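Local structure of protein A49R (Vaccinia virus, 4D5T) at residues A[17-22]-A[47-52]; A[56-61]-A[108-113]; A[37-42]-A[52-57]. The protein binds the host protein BTRC and so reduces ubiquitination of NF-kappa-B inhibitor alpha, which keeps NF-kappa-B in the cytoplasm and silences its target genes. All coordinates share one frame; numbering follows the deposited sequence. Where two conformers were deposited one is given.

Contact 1 of 3, residues A[17-22]-A[47-52]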
loop_
_atom_site.group_PDB
_atom_site.type_symbol
_atom_site.label_atom_id
_atom_site.label_comp_id
_atom_site.label_asym_id
_atom_site.label_seq_id
_atom_site.Cartn_x
_atom_site.Cartn_y
_atom_site.Cartn_z
ATOM N N SER A 17 7.797 -10.167 -4.832
ATOM C CA SER A 17 7.786 -10.598 -3.410
ATOM C C SER A 17 9.128 -11.237 -3.001
ATOM O O SER A 17 9.633 -10.944 -1.908
ATOM C CB SER A 17 6.600 -11.533 -3.084
ATOM O OG SER A 17 6.604 -12.716 -3.851
ATOM N N GLN A 18 9.729 -11.991 -3.894
ATOM C CA GLN A 18 11.096 -12.486 -3.711
ATOM C C GLN A 18 12.132 -11.356 -3.602
ATOM O O GLN A 18 13.052 -11.441 -2.794
ATOM C CB GLN A 18 11.543 -13.416 -4.852
ATOM C CG GLN A 18 11.039 -14.825 -4.808
ATOM C CD GLN A 18 11.411 -15.626 -3.526
ATOM O OE1 GLN A 18 12.346 -15.297 -2.771
ATOM N NE2 GLN A 18 10.607 -16.661 -3.244
ATOM N N LEU A 19 11.977 -10.316 -4.405
ATOM C CA LEU A 19 12.891 -9.136 -4.321
ATOM C C LEU A 19 12.741 -8.388 -3.000
ATOM O O LEU A 19 13.731 -8.003 -2.388
ATOM C CB LEU A 19 12.682 -8.198 -5.494
ATOM C CG LEU A 19 13.746 -7.094 -5.607
ATOM C CD1 LEU A 19 15.128 -7.698 -5.845
ATOM C CD2 LEU A 19 13.419 -6.107 -6.713
ATOM N N VAL A 20 11.503 -8.262 -2.513
ATOM C CA VAL A 20 11.278 -7.651 -1.217
ATOM C C VAL A 20 12.007 -8.385 -0.104
ATOM O O VAL A 20 12.742 -7.766 0.655
ATOM C CB VAL A 20 9.768 -7.571 -0.857
ATOM C CG1 VAL A 20 9.604 -7.107 0.574
ATOM C CG2 VAL A 20 9.081 -6.614 -1.818
ATOM N N ILE A 21 11.812 -9.690 -0.011
ATOM C CA ILE A 21 12.528 -10.480 0.982
ATOM C C ILE A 21 14.075 -10.389 0.829
ATOM O O ILE A 21 14.766 -10.251 1.823
ATOM C CB ILE A 21 11.956 -11.899 1.161
ATOM C CG1 ILE A 21 12.309 -12.510 2.485
ATOM C CG2 ILE A 21 12.442 -12.887 0.164
ATOM C CD1 ILE A 21 11.377 -12.113 3.603
ATOM N N ALA A 22 14.576 -10.352 -0.405
ATOM C CA ALA A 22 16.044 -10.222 -0.657
ATOM C C ALA A 22 16.615 -8.851 -0.294
ATOM O O ALA A 22 17.758 -8.747 0.131
ATOM C CB ALA A 22 16.311 -10.503 -2.122
ATOM N N ASP A 47 11.884 1.929 -7.375
ATOM C CA ASP A 47 13.158 1.320 -7.012
ATOM C C ASP A 47 13.142 0.677 -5.630
ATOM O O ASP A 47 13.990 -0.161 -5.324
ATOM C CB ASP A 47 14.265 2.358 -7.031
ATOM C CG ASP A 47 15.622 1.723 -7.180
ATOM O OD1 ASP A 47 15.805 0.845 -8.058
ATOM O OD2 ASP A 47 16.500 2.080 -6.381
ATOM N N ASN A 48 12.196 1.070 -4.769
ATOM C CA ASN A 48 11.977 0.327 -3.511
ATOM C C ASN A 48 11.075 -0.870 -3.793
ATOM O O ASN A 48 9.965 -0.677 -4.188
ATOM C CB ASN A 48 11.335 1.257 -2.473
ATOM C CG ASN A 48 11.059 0.568 -1.142
ATOM O OD1 ASN A 48 10.723 -0.601 -1.087
ATOM N ND2 ASN A 48 11.151 1.338 -0.062
ATOM N N PRO A 49 11.569 -2.136 -3.628
ATOM C CA PRO A 49 10.773 -3.258 -4.024
ATOM C C PRO A 49 9.440 -3.401 -3.310
ATOM O O PRO A 49 8.488 -3.910 -3.912
ATOM C CB PRO A 49 11.657 -4.483 -3.704
ATOM C CG PRO A 49 12.964 -3.962 -3.379
ATOM C CD PRO A 49 12.901 -2.482 -3.115
ATOM N N PHE A 50 9.349 -2.959 -2.047
ATOM C CA PHE A 50 8.085 -2.969 -1.406
ATOM C C PHE A 50 7.066 -2.022 -2.076
ATOM O O PHE A 50 5.856 -2.343 -2.149
ATOM C CB PHE A 50 8.188 -2.668 0.114
ATOM C CG PHE A 50 6.872 -2.829 0.838
ATOM C CD1 PHE A 50 6.277 -4.049 0.946
ATOM C CD2 PHE A 50 6.281 -1.776 1.493
ATOM C CE1 PHE A 50 5.061 -4.235 1.667
ATOM C CE2 PHE A 50 5.087 -1.915 2.151
ATOM C CZ PHE A 50 4.490 -3.149 2.299
ATOM N N ILE A 51 7.532 -0.875 -2.523
ATOM C CA ILE A 51 6.657 0.081 -3.263
ATOM C C ILE A 51 6.284 -0.487 -4.665
ATOM O O ILE A 51 5.129 -0.441 -5.058
ATOM C CB ILE A 51 7.331 1.456 -3.371
ATOM C CG1 ILE A 51 7.668 2.058 -2.006
ATOM C CG2 ILE A 51 6.479 2.433 -4.149
ATOM C CD1 ILE A 51 6.611 2.027 -0.941
ATOM N N SER A 52 7.228 -1.138 -5.356
ATOM C CA SER A 52 6.850 -1.900 -6.551
ATOM C C SER A 52 5.794 -2.986 -6.304
ATOM O O SER A 52 4.817 -3.104 -7.081
ATOM C CB SER A 52 8.110 -2.454 -7.245
ATOM O OG SER A 52 7.681 -3.088 -8.436
#

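Contact 2 of 3, residues A[56-61]-A[108-113]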
loop_
_atom_site.group_PDB
_atom_site.type_symbol
_atom_site.label_atom_id
_atom_site.label_comp_id
_atom_site.label_asym_id
_atom_site.label_seq_id
_atom_site.Cartn_x
_atom_site.Cartn_y
_atom_site.Cartn_z
ATOM N N THR A 56 2.124 -2.932 -7.975
ATOM C CA THR A 56 1.608 -4.150 -8.634
ATOM C C THR A 56 0.273 -4.595 -8.054
ATOM O O THR A 56 -0.672 -4.842 -8.796
ATOM C CB THR A 56 2.659 -5.234 -8.644
ATOM O OG1 THR A 56 3.753 -4.770 -9.421
ATOM C CG2 THR A 56 2.124 -6.515 -9.275
ATOM N N VAL A 57 0.138 -4.625 -6.713
ATOM C CA VAL A 57 -1.088 -5.047 -6.122
ATOM C C VAL A 57 -2.196 -4.064 -6.431
ATOM O O VAL A 57 -3.350 -4.453 -6.802
ATOM C CB VAL A 57 -0.929 -5.192 -4.561
ATOM C CG1 VAL A 57 -2.268 -5.453 -3.855
ATOM C CG2 VAL A 57 0.022 -6.309 -4.241
ATOM N N TYR A 58 -1.897 -2.774 -6.308
ATOM C CA TYR A 58 -2.885 -1.727 -6.642
ATOM C C TYR A 58 -3.428 -1.937 -8.079
ATOM O O TYR A 58 -4.627 -1.845 -8.349
ATOM C CB TYR A 58 -2.214 -0.368 -6.501
ATOM C CG TYR A 58 -3.091 0.812 -6.655
ATOM C CD1 TYR A 58 -3.336 1.343 -7.902
ATOM C CD2 TYR A 58 -3.670 1.424 -5.550
ATOM C CE1 TYR A 58 -4.119 2.474 -8.049
ATOM C CE2 TYR A 58 -4.476 2.551 -5.685
ATOM C CZ TYR A 58 -4.707 3.041 -6.930
ATOM O OH TYR A 58 -5.467 4.149 -7.080
ATOM N N THR A 59 -2.518 -2.221 -8.994
ATOM C CA THR A 59 -2.838 -2.396 -10.427
ATOM C C THR A 59 -3.684 -3.660 -10.625
ATOM O O THR A 59 -4.641 -3.645 -11.384
ATOM C CB THR A 59 -1.561 -2.501 -11.257
ATOM O OG1 THR A 59 -0.887 -1.261 -11.179
ATOM C CG2 THR A 59 -1.890 -2.780 -12.723
ATOM N N ILE A 60 -3.294 -4.752 -9.976
ATOM C CA ILE A 60 -4.080 -5.995 -10.026
ATOM C C ILE A 60 -5.523 -5.853 -9.525
ATOM O O ILE A 60 -6.469 -6.318 -10.174
ATOM C CB ILE A 60 -3.360 -7.081 -9.243
ATOM C CG1 ILE A 60 -2.114 -7.460 -10.034
ATOM C CG2 ILE A 60 -4.253 -8.284 -8.981
ATOM C CD1 ILE A 60 -1.183 -8.311 -9.239
ATOM N N ILE A 61 -5.697 -5.169 -8.417
ATOM C CA ILE A 61 -7.002 -4.938 -7.841
ATOM C C ILE A 61 -7.875 -4.143 -8.754
ATOM O O ILE A 61 -9.039 -4.482 -8.936
ATOM C CB ILE A 61 -6.884 -4.304 -6.441
ATOM C CG1 ILE A 61 -6.325 -5.336 -5.481
ATOM C CG2 ILE A 61 -8.226 -3.777 -5.968
ATOM C CD1 ILE A 61 -5.966 -4.785 -4.099
ATOM N N ILE A 108 -8.012 7.477 -0.787
ATOM C CA ILE A 108 -8.540 8.637 -0.080
ATOM C C ILE A 108 -7.757 9.884 -0.479
ATOM O O ILE A 108 -8.365 10.940 -0.763
ATOM C CB ILE A 108 -8.508 8.466 1.441
ATOM C CG1 ILE A 108 -9.472 7.361 1.871
ATOM C CG2 ILE A 108 -8.866 9.790 2.139
ATOM C CD1 ILE A 108 -9.370 7.091 3.340
ATOM N N MET A 109 -6.441 9.746 -0.620
ATOM C CA MET A 109 -5.591 10.861 -1.112
ATOM C C MET A 109 -5.766 11.168 -2.601
ATOM O O MET A 109 -5.385 12.248 -3.065
ATOM C CB MET A 109 -4.114 10.608 -0.818
ATOM C CG MET A 109 -3.732 10.579 0.665
ATOM S SD MET A 109 -4.070 12.040 1.626
ATOM C CE MET A 109 -5.706 11.775 2.186
ATOM N N ASN A 110 -6.389 10.268 -3.357
ATOM C CA ASN A 110 -6.818 10.559 -4.777
ATOM C C ASN A 110 -7.977 11.576 -4.844
ATOM O O ASN A 110 -8.297 12.041 -5.908
ATOM C CB ASN A 110 -7.247 9.268 -5.552
ATOM C CG ASN A 110 -6.095 8.266 -5.815
ATOM O OD1 ASN A 110 -4.916 8.616 -5.836
ATOM N ND2 ASN A 110 -6.465 6.980 -6.033
ATOM N N ASN A 111 -8.615 11.875 -3.699
ATOM C CA ASN A 111 -9.710 12.896 -3.579
ATOM C C ASN A 111 -9.081 14.212 -3.121
ATOM O O ASN A 111 -8.626 14.334 -2.000
ATOM C CB ASN A 111 -10.765 12.409 -2.568
ATOM C CG ASN A 111 -11.914 13.368 -2.345
ATOM O OD1 ASN A 111 -11.746 14.480 -1.821
ATOM N ND2 ASN A 111 -13.097 12.969 -2.809
ATOM N N PRO A 112 -9.059 15.233 -3.983
ATOM C CA PRO A 112 -8.343 16.478 -3.630
ATOM C C PRO A 112 -8.799 17.236 -2.366
ATOM O O PRO A 112 -7.951 17.834 -1.678
ATOM C CB PRO A 112 -8.597 17.381 -4.812
ATOM C CG PRO A 112 -8.893 16.488 -5.948
ATOM C CD PRO A 112 -9.537 15.248 -5.368
ATOM N N ASP A 113 -10.098 17.150 -2.022
ATOM C CA ASP A 113 -10.591 17.692 -0.747
ATOM C C ASP A 113 -9.976 16.935 0.451
ATOM O O ASP A 113 -9.469 17.572 1.388
ATOM C CB ASP A 113 -12.129 17.619 -0.651
ATOM C CG ASP A 113 -12.831 18.603 -1.588
ATOM O OD1 ASP A 113 -12.193 19.513 -2.169
ATOM O OD2 ASP A 113 -14.055 18.488 -1.746
#

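Contact 3 of 3, residues A[37-42]-A[52-57]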
loop_
_atom_site.group_PDB
_atom_site.type_symbol
_atom_site.label_atom_id
_atom_site.label_comp_id
_atom_site.label_asym_id
_atom_site.label_seq_id
_atom_site.Cartn_x
_atom_site.Cartn_y
_atom_site.Cartn_z
ATOM N N VAL A 37 4.701 6.828 2.420
ATOM C CA VAL A 37 3.973 8.108 2.342
ATOM C C VAL A 37 3.908 8.577 0.869
ATOM O O VAL A 37 2.844 8.944 0.344
ATOM C CB VAL A 37 4.584 9.206 3.231
ATOM C CG1 VAL A 37 3.889 10.571 2.973
ATOM C CG2 VAL A 37 4.422 8.833 4.693
ATOM N N ASN A 38 5.049 8.568 0.232
ATOM C CA ASN A 38 5.104 9.001 -1.170
ATOM C C ASN A 38 4.208 8.143 -2.089
ATOM O O ASN A 38 3.580 8.669 -2.986
ATOM C CB ASN A 38 6.545 9.088 -1.641
ATOM C CG ASN A 38 7.282 10.324 -1.075
ATOM O OD1 ASN A 38 6.680 11.331 -0.812
ATOM N ND2 ASN A 38 8.591 10.278 -1.049
ATOM N N PHE A 39 4.179 6.832 -1.893
ATOM C CA PHE A 39 3.263 5.977 -2.654
ATOM C C PHE A 39 1.780 6.430 -2.436
ATOM O O PHE A 39 0.995 6.539 -3.397
ATOM C CB PHE A 39 3.423 4.500 -2.225
ATOM C CG PHE A 39 2.409 3.582 -2.855
ATOM C CD1 PHE A 39 2.535 3.203 -4.196
ATOM C CD2 PHE A 39 1.286 3.173 -2.138
ATOM C CE1 PHE A 39 1.582 2.342 -4.775
ATOM C CE2 PHE A 39 0.322 2.384 -2.722
ATOM C CZ PHE A 39 0.446 1.964 -4.044
ATOM N N ILE A 40 1.402 6.636 -1.175
ATOM C CA ILE A 40 0.068 7.088 -0.822
ATOM C C ILE A 40 -0.292 8.421 -1.526
ATOM O O ILE A 40 -1.458 8.599 -1.933
ATOM C CB ILE A 40 -0.059 7.178 0.704
ATOM C CG1 ILE A 40 -0.132 5.736 1.265
ATOM C CG2 ILE A 40 -1.229 8.015 1.139
ATOM C CD1 ILE A 40 0.110 5.696 2.760
ATOM N N MET A 41 0.702 9.283 -1.668
ATOM C CA MET A 41 0.536 10.611 -2.307
ATOM C C MET A 41 0.837 10.639 -3.828
ATOM O O MET A 41 0.926 11.706 -4.424
ATOM C CB MET A 41 1.439 11.635 -1.633
ATOM C CG MET A 41 1.314 11.740 -0.092
ATOM S SD MET A 41 -0.391 12.100 0.383
ATOM C CE MET A 41 -0.216 11.883 2.159
ATOM N N CYS A 42 0.953 9.464 -4.436
ATOM C CA CYS A 42 1.147 9.298 -5.865
ATOM C C CYS A 42 2.453 9.894 -6.323
ATOM O O CYS A 42 2.504 10.617 -7.328
ATOM C CB CYS A 42 -0.007 9.914 -6.638
ATOM S SG CYS A 42 -1.483 8.926 -6.683
ATOM N N SER A 52 7.228 -1.138 -5.356
ATOM C CA SER A 52 6.850 -1.900 -6.551
ATOM C C SER A 52 5.794 -2.986 -6.304
ATOM O O SER A 52 4.817 -3.104 -7.081
ATOM C CB SER A 52 8.110 -2.454 -7.245
ATOM O OG SER A 52 7.681 -3.088 -8.436
ATOM N N PHE A 53 5.925 -3.712 -5.206
ATOM C CA PHE A 53 4.888 -4.684 -4.748
ATOM C C PHE A 53 3.559 -3.986 -4.581
ATOM O O PHE A 53 2.534 -4.429 -5.152
ATOM C CB PHE A 53 5.336 -5.416 -3.478
ATOM C CG PHE A 53 4.270 -6.285 -2.847
ATOM C CD1 PHE A 53 4.074 -7.579 -3.295
ATOM C CD2 PHE A 53 3.552 -5.824 -1.792
ATOM C CE1 PHE A 53 3.084 -8.371 -2.755
ATOM C CE2 PHE A 53 2.611 -6.685 -1.153
ATOM C CZ PHE A 53 2.381 -7.928 -1.675
ATOM N N LEU A 54 3.549 -2.890 -3.827
ATOM C CA LEU A 54 2.275 -2.179 -3.600
ATOM C C LEU A 54 1.653 -1.725 -4.915
ATOM O O LEU A 54 0.415 -1.778 -5.106
ATOM C CB LEU A 54 2.518 -0.982 -2.682
ATOM C CG LEU A 54 2.869 -1.309 -1.243
ATOM C CD1 LEU A 54 3.269 -0.069 -0.474
ATOM C CD2 LEU A 54 1.664 -1.932 -0.530
ATOM N N ASP A 55 2.476 -1.190 -5.821
ATOM C CA ASP A 55 2.001 -0.680 -7.097
ATOM C C ASP A 55 1.433 -1.798 -7.954
ATOM O O ASP A 55 0.378 -1.653 -8.540
ATOM C CB ASP A 55 3.170 0.028 -7.822
ATOM C CG ASP A 55 2.770 0.624 -9.150
ATOM O OD1 ASP A 55 2.106 1.645 -9.134
ATOM O OD2 ASP A 55 3.101 0.055 -10.187
ATOM N N THR A 56 2.124 -2.932 -7.975
ATOM C CA THR A 56 1.608 -4.150 -8.634
ATOM C C THR A 56 0.273 -4.595 -8.054
ATOM O O THR A 56 -0.672 -4.842 -8.796
ATOM C CB THR A 56 2.659 -5.234 -8.644
ATOM O OG1 THR A 56 3.753 -4.770 -9.421
ATOM C CG2 THR A 56 2.124 -6.515 -9.275
ATOM N N VAL A 57 0.138 -4.625 -6.713
ATOM C CA VAL A 57 -1.088 -5.047 -6.122
ATOM C C VAL A 57 -2.196 -4.064 -6.431
ATOM O O VAL A 57 -3.350 -4.453 -6.802
ATOM C CB VAL A 57 -0.929 -5.192 -4.561
ATOM C CG1 VAL A 57 -2.268 -5.453 -3.855
ATOM C CG2 VAL A 57 0.022 -6.309 -4.241
#

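Contact 1 of 3, residues A[17-22]-A[47-52]
P49, in the first turn of helix 49-61, packs on L19 and V20 of helix 9-23 in this all-helical, Bcl-2-like fold. The contact is apolar. The two backbones come close, with V20 CA 5.2 Å from P49 CA. The compact proline ring is the main body between them. L19 meets it from one side. Its CG and CD2 both rest on the CB-CG part of the ring, with L19 CD2 3.8 Å from P49 CB. The leucine chain crosses the proline at about a right angle. L19 CG is anti to the backbone N (chi1 -170°), and this sends the branched end out to the ring. V20 reaches the same CB with only one of its methyls. V20 CG2 lies 3.8 Å from P49 CB and 3.5 Å from P49 O, so it also sits against the backbone that leads into F50. V20 CG2 is 3.7 Å from F50 N, and it brushes F50 CB at a longer 4.5 Å. P49 CB is therefore shared by two branches from successive residues of one helix.

The start of helix 49-61 is capped by N48. N48 OD1 accepts a weak, bent bond from F50 N, at 2.9 Å with an N-H...O angle of 129°. The same amide has a second hold, since N48 ND2 donates to D35 OD2 of helix 29-40. The cap is thus tied to a third helix. P49 is further flanked by I27 and K23. V20 is buried, and its side chain also touches I135 and I139 of helix 132-150. V20 thus packs where helix 9-23 meets both helix 132-150 and the start of helix 49-61. Helix 29-40 reaches the capped end through D35 and through L32, on which N48 and F50 lean.

Contact 2 of 3, residues A[56-61]-A[108-113]
The Y58 ring has the amide of N110 at its edge, with ND2 near the ring plane. K106 of helix 95-109 makes a cation-pi contact with the ring. The ring of Y107, on the same helix, meets it with the two planes inclined. The N110 amide does not lie flat on the phenol. Its plane stands 88° from that of the ring.

One hydrogen bond carries the contact between the two segments. N110 ND2 donates to Y58 OH at 3.2 Å, with an N-H...O angle of 143°. The bond is long and somewhat bent. The oxygen still lies almost in the amide plane, so the bend is mostly within that plane. The two side chains come from opposite directions and span the 13.0 Å between Y58 CA and N110 CA. A chi1 of -174° swings the Y58 ring away from its own backbone N, and the ring is carried straight out from helix 49-61 toward the turn after helix 95-109. N110 lies in that turn, next to N111, which caps the start of helix 112-126 by accepting from F114 N.

The stronger polar partner of the phenol is E64, whose OE1 is hydrogen-bonded to Y58 OH. The hydroxyl thus has two partners. As E64 is probably a carboxylate, the phenol O-H would be the donor in that bond. An acceptor of that kind should make the oxygen a better acceptor for the N110 N-H.

Contact 3 of 3, residues A[37-42]-A[52-57]
F39 has a backbone-near carbon over its ring: L54 CB, not the leucine methyls, sits on one face. This is a CH-pi contact. L54 CB is 4.0 Å from the centroid of the F39 ring and 16° off the ring normal. It is displaced a little toward the rim, on the side of CZ, and L54 CB to F39 CZ is 3.9 Å. One methyl of L54 follows more loosely, with L54 CD1 4.1 Å from F39 CD2. With chi1 at -69°, L54 CG points opposite its carbonyl carbon. The isopropyl end, CG and its methyls, therefore turns along the ring toward CD2 and leaves CB as the closest atom. The two side chains run obliquely to each other.

The CE1 side of the ring meets the main chain of helix 49-61 at D55. F39 CE1 is 3.8 Å from D55 N, and equally near D55 CA. The ring is tilted to this part of the backbone. D55 adds its CB, 4.1 Å from F39 CE1.

F39 stands close to the C-terminus of helix 29-40. The helix ends there in a Schellman motif, with C42 as the C-prime residue at positive phi. C42 N bonds to F39 O at 3.1 Å, and R43 N pairs with N38 O. The phenylalanine therefore serves the helix end with its carbonyl and helix 49-61 with its ring. The trans setting about its CA-CB bond (chi1 174°) projects the ring toward helix 49-61.

F39 and L54 are both buried. K106 of helix 95-109 makes a cation-pi contact with the F39 ring, and I102 of that helix touches it too. D55 extends to the outside of this packing, where its side chain meets Y5 and L46.

How the contacts relate
All three contacts use helix 49-61. Contact 1 takes its start, contact 3 its middle and contact 2 its later turns. S52 is common to contacts 1 and 3, and T56 and V57 to contacts 2 and 3. The partners are helix 9-23, the end of helix 29-40 and the turn between helices 95-109 and 112-126. Centres of contacts 1 and 3 are about 12 Å apart, of 2 and 3 about 8 Å, and of 1 and 2 about 19 Å, on opposite sides of the chain's centre. Contacts 1 and 3 interleave along the chain; contact 1 closes before contact 2 opens. The shared helix thus links early and late parts of the bundle.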